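Local coordinates for protein nicotinamide-nucleotide adenylyltransferase NadR family / Ribosylnicotinamide kinase (Lactococcus lactis subsp. cremoris, PDB 6GYE) that probably phosphorylates nicotinamide riboside, which it binds, and belongs to the NadR family of bifunctional kinase/adenylyltransferases of NAD+ synthesis, at residues E210-A213 / R214-E217; D225-M229 / D230-R234; H110-E114 / N115-V119. All coordinates share one frame; numbering follows the deposited sequence.

Interaction 1: E210-A213 / R214-E217; sequences EEYA and REYE. With SO4 (sulfate ion), chain F.
Glu211 and Arg214 meet over the first turn of helix 212-220 in a salt bridge, Glu211 OE2 lying 3.3 Å from Arg214 NH2. The carboxylate and guanidinium planes stand 84° apart, and the contact runs through one oxygen and one nitrogen rather than a paired, coplanar bridge. That same NH2 gives two weak hydrogen bonds to the sulfate, 3.1 Å to O2 and 3.4 Å to O3, the latter in the guanidinium plane. Arg214 leaves the backbone with CG anti to N (chi1 175°), and a bend at chi3 turns its head to the anion.

The backbone adds helical bonds from Tyr216 N to Tyr212 O (2.8 Å) and from Glu217 N to Ala213 O (3.0 Å). Glu211, at the N-cap position, accepts a weak hydrogen bond from Arg214 N at its carbonyl.

Among the aromatics, Tyr212 CE2 rests 3.6 Å from Tyr216 CD2. The rings are oblique, their planes at 47°, and Tyr212 OH sits at the edge of the Tyr216 ring.

The sulfate, probably from the crystallisation liquor, is held by backbone amides of Ser190, Thr191, Gly192 and Lys193, consistent with a P-loop; Arg214, salt-bridged to Glu211, probably faces a site for nucleotide phosphate.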
loop_
_atom_site.group_PDB
_atom_site.type_symbol
_atom_site.label_atom_id
_atom_site.label_comp_id
_atom_site.label_asym_id
_atom_site.label_seq_id
_atom_site.Cartn_x
_atom_site.Cartn_y
_atom_site.Cartn_z
ATOM N N GLU A 210 -7.793 -3.938 -16.773
ATOM C CA GLU A 210 -8.513 -3.659 -18.008
ATOM C C GLU A 210 -9.470 -2.505 -17.768
ATOM O O GLU A 210 -9.729 -2.104 -16.628
ATOM C CB GLU A 210 -9.307 -4.883 -18.495
ATOM C CG GLU A 210 -8.509 -6.146 -18.814
ATOM C CD GLU A 210 -7.696 -6.061 -20.108
ATOM O OE1 GLU A 210 -7.718 -5.009 -20.786
ATOM O OE2 GLU A 210 -7.029 -7.066 -20.450
ATOM N N GLU A 211 -9.979 -1.945 -18.859
ATOM C CA GLU A 211 -10.967 -0.875 -18.756
ATOM C C GLU A 211 -12.315 -1.500 -18.394
ATOM O O GLU A 211 -12.919 -2.209 -19.205
ATOM C CB GLU A 211 -11.056 -0.069 -20.050
ATOM C CG GLU A 211 -11.948 1.169 -19.878
ATOM C CD GLU A 211 -12.123 1.983 -21.153
ATOM O OE1 GLU A 211 -12.131 3.240 -21.081
ATOM O OE2 GLU A 211 -12.280 1.359 -22.221
ATOM N N TYR A 212 -12.800 -1.226 -17.184
ATOM C CA TYR A 212 -14.003 -1.905 -16.717
ATOM C C TYR A 212 -15.202 -1.565 -17.601
ATOM O O TYR A 212 -16.058 -2.423 -17.854
ATOM C CB TYR A 212 -14.268 -1.539 -15.246
ATOM C CG TYR A 212 -15.543 -2.145 -14.679
ATOM C CD1 TYR A 212 -15.573 -3.470 -14.263
ATOM C CD2 TYR A 212 -16.730 -1.407 -14.602
ATOM C CE1 TYR A 212 -16.734 -4.048 -13.764
ATOM C CE2 TYR A 212 -17.907 -1.981 -14.094
ATOM C CZ TYR A 212 -17.898 -3.308 -13.682
ATOM O OH TYR A 212 -19.038 -3.916 -13.187
ATOM N N ALA A 213 -15.265 -0.323 -18.095
ATOM C CA ALA A 213 -16.399 0.108 -18.909
ATOM C C ALA A 213 -16.623 -0.814 -20.099
ATOM O O ALA A 213 -17.767 -1.129 -20.445
ATOM C CB ALA A 213 -16.204 1.556 -19.378
ATOM N N ARG A 214 -15.545 -1.263 -20.735
ATOM C CA ARG A 214 -15.688 -2.200 -21.839
ATOM C C ARG A 214 -16.286 -3.520 -21.367
ATOM O O ARG A 214 -17.181 -4.064 -22.015
ATOM C CB ARG A 214 -14.343 -2.423 -22.518
ATOM C CG ARG A 214 -14.351 -3.479 -23.611
ATOM C CD ARG A 214 -13.052 -3.391 -24.356
ATOM N NE ARG A 214 -12.684 -1.984 -24.520
ATOM C CZ ARG A 214 -11.471 -1.544 -24.844
ATOM N NH1 ARG A 214 -10.475 -2.403 -25.034
ATOM N NH2 ARG A 214 -11.259 -0.241 -24.972
ATOM N N GLU A 215 -15.787 -4.068 -20.257
ATOM C CA GLU A 215 -16.377 -5.303 -19.743
ATOM C C GLU A 215 -17.854 -5.099 -19.440
ATOM O O GLU A 215 -18.706 -5.908 -19.829
ATOM C CB GLU A 215 -15.644 -5.783 -18.483
ATOM C CG GLU A 215 -16.183 -7.129 -17.972
ATOM C CD GLU A 215 -16.104 -7.313 -16.459
ATOM O OE1 GLU A 215 -14.998 -7.190 -15.890
ATOM O OE2 GLU A 215 -17.158 -7.594 -15.843
ATOM N N TYR A 216 -18.169 -3.998 -18.759
ATOM C CA TYR A 216 -19.534 -3.734 -18.332
ATOM C C TYR A 216 -20.489 -3.660 -19.523
ATOM O O TYR A 216 -21.600 -4.212 -19.476
ATOM C CB TYR A 216 -19.533 -2.435 -17.522
ATOM C CG TYR A 216 -20.849 -2.042 -16.914
ATOM C CD1 TYR A 216 -21.762 -1.272 -17.632
ATOM C CD2 TYR A 216 -21.177 -2.424 -15.615
ATOM C CE1 TYR A 216 -22.972 -0.903 -17.086
ATOM C CE2 TYR A 216 -22.391 -2.063 -15.052
ATOM C CZ TYR A 216 -23.281 -1.298 -15.794
ATOM O OH TYR A 216 -24.479 -0.929 -15.251
ATOM N N GLU A 217 -20.085 -2.973 -20.592
ATOM C CA GLU A 217 -20.959 -2.856 -21.748
ATOM C C GLU A 217 -21.109 -4.171 -22.499
ATOM O O GLU A 217 -22.152 -4.396 -23.123
ATOM C CB GLU A 217 -20.463 -1.762 -22.681
ATOM C CG GLU A 217 -20.610 -0.396 -22.064
ATOM C CD GLU A 217 -20.253 0.707 -23.025
ATOM O OE1 GLU A 217 -19.476 0.448 -23.952
ATOM O OE2 GLU A 217 -20.734 1.834 -22.839
HETATM S S SO4 F . -8.639 2.095 -26.528
HETATM O O1 SO4 F . -8.165 1.520 -27.792
HETATM O O2 SO4 F . -10.094 2.154 -26.487
HETATM O O3 SO4 F . -8.248 1.278 -25.387
HETATM O O4 SO4 F . -8.084 3.438 -26.445
#

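Interaction 2: D225-M229 / D230-R234; sequences DELKM and DDYAR
Lys228 N points straight at Asp231 OD2, 2.7 Å away with an N-H...O angle of 171°. The oxygen uses its anti lone pair, turned away from OD1, while OD1 is hydrogen-bonded to Tyr216 OH. CG of Asp231 lies beside its own backbone N (chi1 -59°), which brings the carboxylate back over the start of helix 229-247. With Lys228 at the N-cap position and Asp231 at N3, this bond is the N3 half of a capping box; the reciprocal half is missing, since a lysine at the N-cap has no side-chain acceptor to offer.

Ordinary helical bonds follow, from Tyr232 N to Lys228 O at 3.2 Å and from Ala233 N to Met229 O at 3.1 Å.

Around these polar bonds, Leu227 spans two helix residues. Its CB lies 3.8 Å from Tyr232 CE2, while its CD2 packs 3.9 Å from Asp231 CB; the leucine and tyrosine side chains cross at about a right angle. Lys228 O comes in at the edge of the same ring, 3.3 Å from Tyr232 CD2.

Beyond the turn, Tyr232 reaches helices 262-272 and 275-290, Met229 meets helix 275-290, and Leu227 leans on Glu217 of helix 212-220.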
loop_
_atom_site.group_PDB
_atom_site.type_symbol
_atom_site.label_atom_id
_atom_site.label_comp_id
_atom_site.label_asym_id
_atom_site.label_seq_id
_atom_site.Cartn_x
_atom_site.Cartn_y
_atom_site.Cartn_z
ATOM N N ASP A 225 -24.430 5.442 -25.618
ATOM C CA ASP A 225 -25.577 6.337 -25.552
ATOM C C ASP A 225 -26.741 5.768 -24.766
ATOM O O ASP A 225 -27.762 6.448 -24.674
ATOM C CB ASP A 225 -26.054 6.738 -26.951
ATOM C CG ASP A 225 -26.317 5.562 -27.838
ATOM O OD1 ASP A 225 -26.141 4.412 -27.377
ATOM O OD2 ASP A 225 -26.709 5.790 -29.005
ATOM N N GLU A 226 -26.633 4.563 -24.208
ATOM C CA GLU A 226 -27.684 4.005 -23.366
ATOM C C GLU A 226 -27.322 4.067 -21.887
ATOM O O GLU A 226 -28.135 3.667 -21.039
ATOM C CB GLU A 226 -27.979 2.560 -23.782
ATOM C CG GLU A 226 -28.480 2.440 -25.229
ATOM C CD GLU A 226 -28.597 0.986 -25.736
ATOM O OE1 GLU A 226 -27.664 0.190 -25.501
ATOM O OE2 GLU A 226 -29.603 0.662 -26.407
ATOM N N LEU A 227 -26.129 4.565 -21.558
ATOM C CA LEU A 227 -25.702 4.631 -20.167
ATOM C C LEU A 227 -26.526 5.660 -19.393
ATOM O O LEU A 227 -26.832 6.739 -19.902
ATOM C CB LEU A 227 -24.227 4.989 -20.097
ATOM C CG LEU A 227 -23.273 3.986 -20.759
ATOM C CD1 LEU A 227 -21.834 4.487 -20.668
ATOM C CD2 LEU A 227 -23.398 2.625 -20.125
ATOM N N LYS A 228 -26.947 5.290 -18.188
ATOM C CA LYS A 228 -27.650 6.186 -17.275
ATOM C C LYS A 228 -26.801 6.378 -16.017
ATOM O O LYS A 228 -25.758 5.728 -15.826
ATOM C CB LYS A 228 -29.028 5.642 -16.889
ATOM C CG LYS A 228 -29.894 5.157 -18.037
ATOM C CD LYS A 228 -30.387 6.277 -18.935
ATOM C CE LYS A 228 -31.467 5.765 -19.877
ATOM N NZ LYS A 228 -32.571 5.178 -19.092
ATOM N N MET A 229 -27.299 7.250 -15.134
ATOM C CA MET A 229 -26.580 7.594 -13.908
ATOM C C MET A 229 -26.091 6.355 -13.168
ATOM O O MET A 229 -24.953 6.310 -12.689
ATOM C CB MET A 229 -27.483 8.426 -12.997
ATOM C CG MET A 229 -26.814 8.839 -11.708
ATOM S SD MET A 229 -27.936 9.825 -10.699
ATOM C CE MET A 229 -29.238 8.642 -10.347
ATOM N N ASP A 230 -26.935 5.331 -13.089
ATOM C CA ASP A 230 -26.614 4.172 -12.272
ATOM C C ASP A 230 -25.523 3.325 -12.908
ATOM O O ASP A 230 -24.728 2.703 -12.192
ATOM C CB ASP A 230 -27.876 3.360 -12.037
ATOM C CG ASP A 230 -27.654 2.221 -11.095
ATOM O OD1 ASP A 230 -27.182 2.467 -9.963
ATOM O OD2 ASP A 230 -27.965 1.081 -11.486
ATOM N N ASP A 231 -25.461 3.302 -14.242
ATOM C CA ASP A 231 -24.350 2.644 -14.911
ATOM C C ASP A 231 -23.027 3.307 -14.543
ATOM O O ASP A 231 -22.038 2.621 -14.250
ATOM C CB ASP A 231 -24.567 2.689 -16.419
ATOM C CG ASP A 231 -25.857 2.014 -16.838
ATOM O OD1 ASP A 231 -26.056 0.840 -16.465
ATOM O OD2 ASP A 231 -26.666 2.664 -17.533
ATOM N N TYR A 232 -22.995 4.648 -14.559
ATOM C CA TYR A 232 -21.772 5.358 -14.209
ATOM C C TYR A 232 -21.347 5.021 -12.791
ATOM O O TYR A 232 -20.164 4.773 -12.535
ATOM C CB TYR A 232 -21.956 6.868 -14.398
ATOM C CG TYR A 232 -21.870 7.287 -15.847
ATOM C CD1 TYR A 232 -20.637 7.504 -16.453
ATOM C CD2 TYR A 232 -23.017 7.447 -16.619
ATOM C CE1 TYR A 232 -20.536 7.873 -17.789
ATOM C CE2 TYR A 232 -22.934 7.817 -17.957
ATOM C CZ TYR A 232 -21.691 8.028 -18.535
ATOM O OH TYR A 232 -21.590 8.391 -19.857
ATOM N N ALA A 233 -22.311 4.954 -11.871
ATOM C CA ALA A 233 -21.982 4.588 -10.502
ATOM C C ALA A 233 -21.332 3.217 -10.460
ATOM O O ALA A 233 -20.297 3.028 -9.806
ATOM C CB ALA A 233 -23.232 4.613 -9.632
ATOM N N ARG A 234 -21.918 2.245 -11.166
ATOM C CA ARG A 234 -21.341 0.905 -11.179
ATOM C C ARG A 234 -19.976 0.883 -11.858
ATOM O O ARG A 234 -19.114 0.079 -11.479
ATOM C CB ARG A 234 -22.304 -0.080 -11.847
ATOM C CG ARG A 234 -23.317 -0.670 -10.865
ATOM C CD ARG A 234 -24.406 -1.448 -11.568
ATOM N NE ARG A 234 -25.463 -1.840 -10.638
ATOM C CZ ARG A 234 -25.645 -3.074 -10.182
ATOM N NH1 ARG A 234 -24.845 -4.055 -10.587
ATOM N NH2 ARG A 234 -26.638 -3.325 -9.332
#

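Interaction 3: H110-E114 / N115-V119; sequences HNTLE and NDLSV
Thr112 is the first residue of 110-114 to touch the other segment, its methyl CG2 meeting Leu117 CD1 tip to tip. The chain has by then left helix 95-110: Asn111 is the first residue beyond helical backbone angles. At Thr112 the two branches divide the work. OG1 lies beside the backbone N (chi1 -68°) and is hydrogen-bonded to Ile108 O of the helix, while CG2 faces the leucine. The methyl pair is tight, 3.3 Å from Thr112 CG2 to Leu117 CD1, and the second leucine methyl, CD2, lies 3.8 Å from CG2.

At Glu114 the carbonyl comes nearest, Glu114 O 3.7 Å from Leu117 CD2, with Glu114 CB farther off at 4.2 Å from the same methyl. The glutamate's extended chain leads its carboxylate off to a salt bridge with Lys14 and a hydrogen bond from Gly13 N, close to where strand 15-21 begins.

No clear hydrogen bond joins the two segments. The turn between helix 95-110 and strand 118-123 is closed by the isobutyl group of Leu117, whose methyls reach Thr112 and the carbonyl of Glu114, while its backbone N is bonded to Asn141. The contact between the halves is thus largely apolar, and the polar ends of Thr112 and Glu114 find their partners elsewhere in the chain.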
loop_
_atom_site.group_PDB
_atom_site.type_symbol
_atom_site.label_atom_id
_atom_site.label_comp_id
_atom_site.label_asym_id
_atom_site.label_seq_id
_atom_site.Cartn_x
_atom_site.Cartn_y
_atom_site.Cartn_z
ATOM N N HIS A 110 -1.811 -8.962 30.497
ATOM C CA HIS A 110 -3.108 -9.064 29.836
ATOM C C HIS A 110 -3.122 -10.178 28.795
ATOM O O HIS A 110 -4.125 -10.883 28.646
ATOM C CB HIS A 110 -3.463 -7.726 29.185
ATOM C CG HIS A 110 -4.855 -7.671 28.633
ATOM N ND1 HIS A 110 -5.972 -7.953 29.395
ATOM C CD2 HIS A 110 -5.311 -7.379 27.392
ATOM C CE1 HIS A 110 -7.054 -7.826 28.647
ATOM N NE2 HIS A 110 -6.680 -7.479 27.428
ATOM N N ASN A 111 -2.016 -10.373 28.085
ATOM C CA ASN A 111 -1.983 -11.251 26.924
ATOM C C ASN A 111 -1.417 -12.630 27.233
ATOM O O ASN A 111 -1.114 -13.387 26.306
ATOM C CB ASN A 111 -1.181 -10.596 25.793
ATOM C CG ASN A 111 -1.911 -9.422 25.177
ATOM O OD1 ASN A 111 -2.703 -9.589 24.244
ATOM N ND2 ASN A 111 -1.684 -8.228 25.721
ATOM N N THR A 112 -1.292 -12.990 28.501
ATOM C CA THR A 112 -0.783 -14.302 28.860
ATOM C C THR A 112 -1.822 -15.086 29.647
ATOM O O THR A 112 -2.552 -14.528 30.471
ATOM C CB THR A 112 0.509 -14.187 29.672
ATOM O OG1 THR A 112 1.547 -13.669 28.831
ATOM C CG2 THR A 112 0.914 -15.546 30.165
ATOM N N LEU A 113 -1.869 -16.390 29.383
ATOM C CA LEU A 113 -2.830 -17.268 30.030
ATOM C C LEU A 113 -2.384 -17.610 31.443
ATOM O O LEU A 113 -3.133 -17.410 32.404
ATOM C CB LEU A 113 -3.001 -18.537 29.189
ATOM C CG LEU A 113 -4.223 -19.440 29.334
ATOM C CD1 LEU A 113 -4.135 -20.287 30.600
ATOM C CD2 LEU A 113 -5.519 -18.621 29.304
ATOM N N GLU A 114 -1.163 -18.108 31.586
ATOM C CA GLU A 114 -0.714 -18.776 32.799
ATOM C C GLU A 114 0.099 -17.845 33.695
ATOM O O GLU A 114 0.377 -16.691 33.359
ATOM C CB GLU A 114 0.101 -20.024 32.438
ATOM C CG GLU A 114 -0.572 -20.868 31.362
ATOM C CD GLU A 114 0.262 -22.053 30.924
ATOM O OE1 GLU A 114 1.107 -22.515 31.724
ATOM O OE2 GLU A 114 0.081 -22.509 29.772
ATOM N N ASN A 115 0.442 -18.370 34.869
ATOM C CA ASN A 115 1.300 -17.735 35.859
ATOM C C ASN A 115 2.601 -18.521 35.963
ATOM O O ASN A 115 2.752 -19.588 35.359
ATOM C CB ASN A 115 0.614 -17.678 37.231
ATOM C CG ASN A 115 -0.694 -16.920 37.204
ATOM O OD1 ASN A 115 -0.872 -15.991 36.419
ATOM N ND2 ASN A 115 -1.623 -17.314 38.070
ATOM N N ASP A 116 3.536 -17.994 36.758
ATOM C CA ASP A 116 4.866 -18.590 36.912
ATOM C C ASP A 116 5.558 -18.753 35.558
ATOM O O ASP A 116 6.031 -19.833 35.196
ATOM C CB ASP A 116 4.786 -19.924 37.647
ATOM C CG ASP A 116 3.948 -19.837 38.892
ATOM O OD1 ASP A 116 4.270 -18.993 39.753
ATOM O OD2 ASP A 116 2.955 -20.590 38.996
ATOM N N LEU A 117 5.597 -17.665 34.798
ATOM C CA LEU A 117 6.201 -17.706 33.479
ATOM C C LEU A 117 7.709 -17.555 33.568
ATOM O O LEU A 117 8.251 -17.018 34.537
ATOM C CB LEU A 117 5.666 -16.587 32.598
ATOM C CG LEU A 117 4.161 -16.461 32.426
ATOM C CD1 LEU A 117 3.931 -15.269 31.521
ATOM C CD2 LEU A 117 3.564 -17.742 31.848
ATOM N N SER A 118 8.379 -18.015 32.519
ATOM C CA SER A 118 9.776 -17.694 32.253
ATOM C C SER A 118 9.774 -16.853 30.982
ATOM O O SER A 118 9.521 -17.371 29.889
ATOM C CB SER A 118 10.631 -18.950 32.108
ATOM O OG SER A 118 11.989 -18.613 31.852
ATOM N N VAL A 119 9.998 -15.554 31.135
ATOM C CA VAL A 119 9.890 -14.596 30.046
ATOM C C VAL A 119 11.275 -14.118 29.637
ATOM O O VAL A 119 12.123 -13.822 30.491
ATOM C CB VAL A 119 9.004 -13.408 30.458
ATOM C CG1 VAL A 119 8.983 -12.369 29.355
ATOM C CG2 VAL A 119 7.600 -13.888 30.747
#

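How the interactions relate
Interaction 3 comes first along the chain, closing the turn between helix 95-110 and strand 118-123 of the five-stranded parallel sheet. Interactions 1 and 2 follow in series within what is probably the kinase part of the chain, a P-loop NTPase-like domain, at the starts of the consecutive helices 212-220 and 229-247; none of the three nests or crosses. The later two lie about 12 Å apart between centres and touch directly, Tyr212 CE2 packing 3.5 Å from Arg234 O. Their contacts join the start of helix 212-220 to that of helix 229-247. Interaction 3 stands on the opposite side of the chain's centre, its nearest atoms about 40 Å from those of interaction 2.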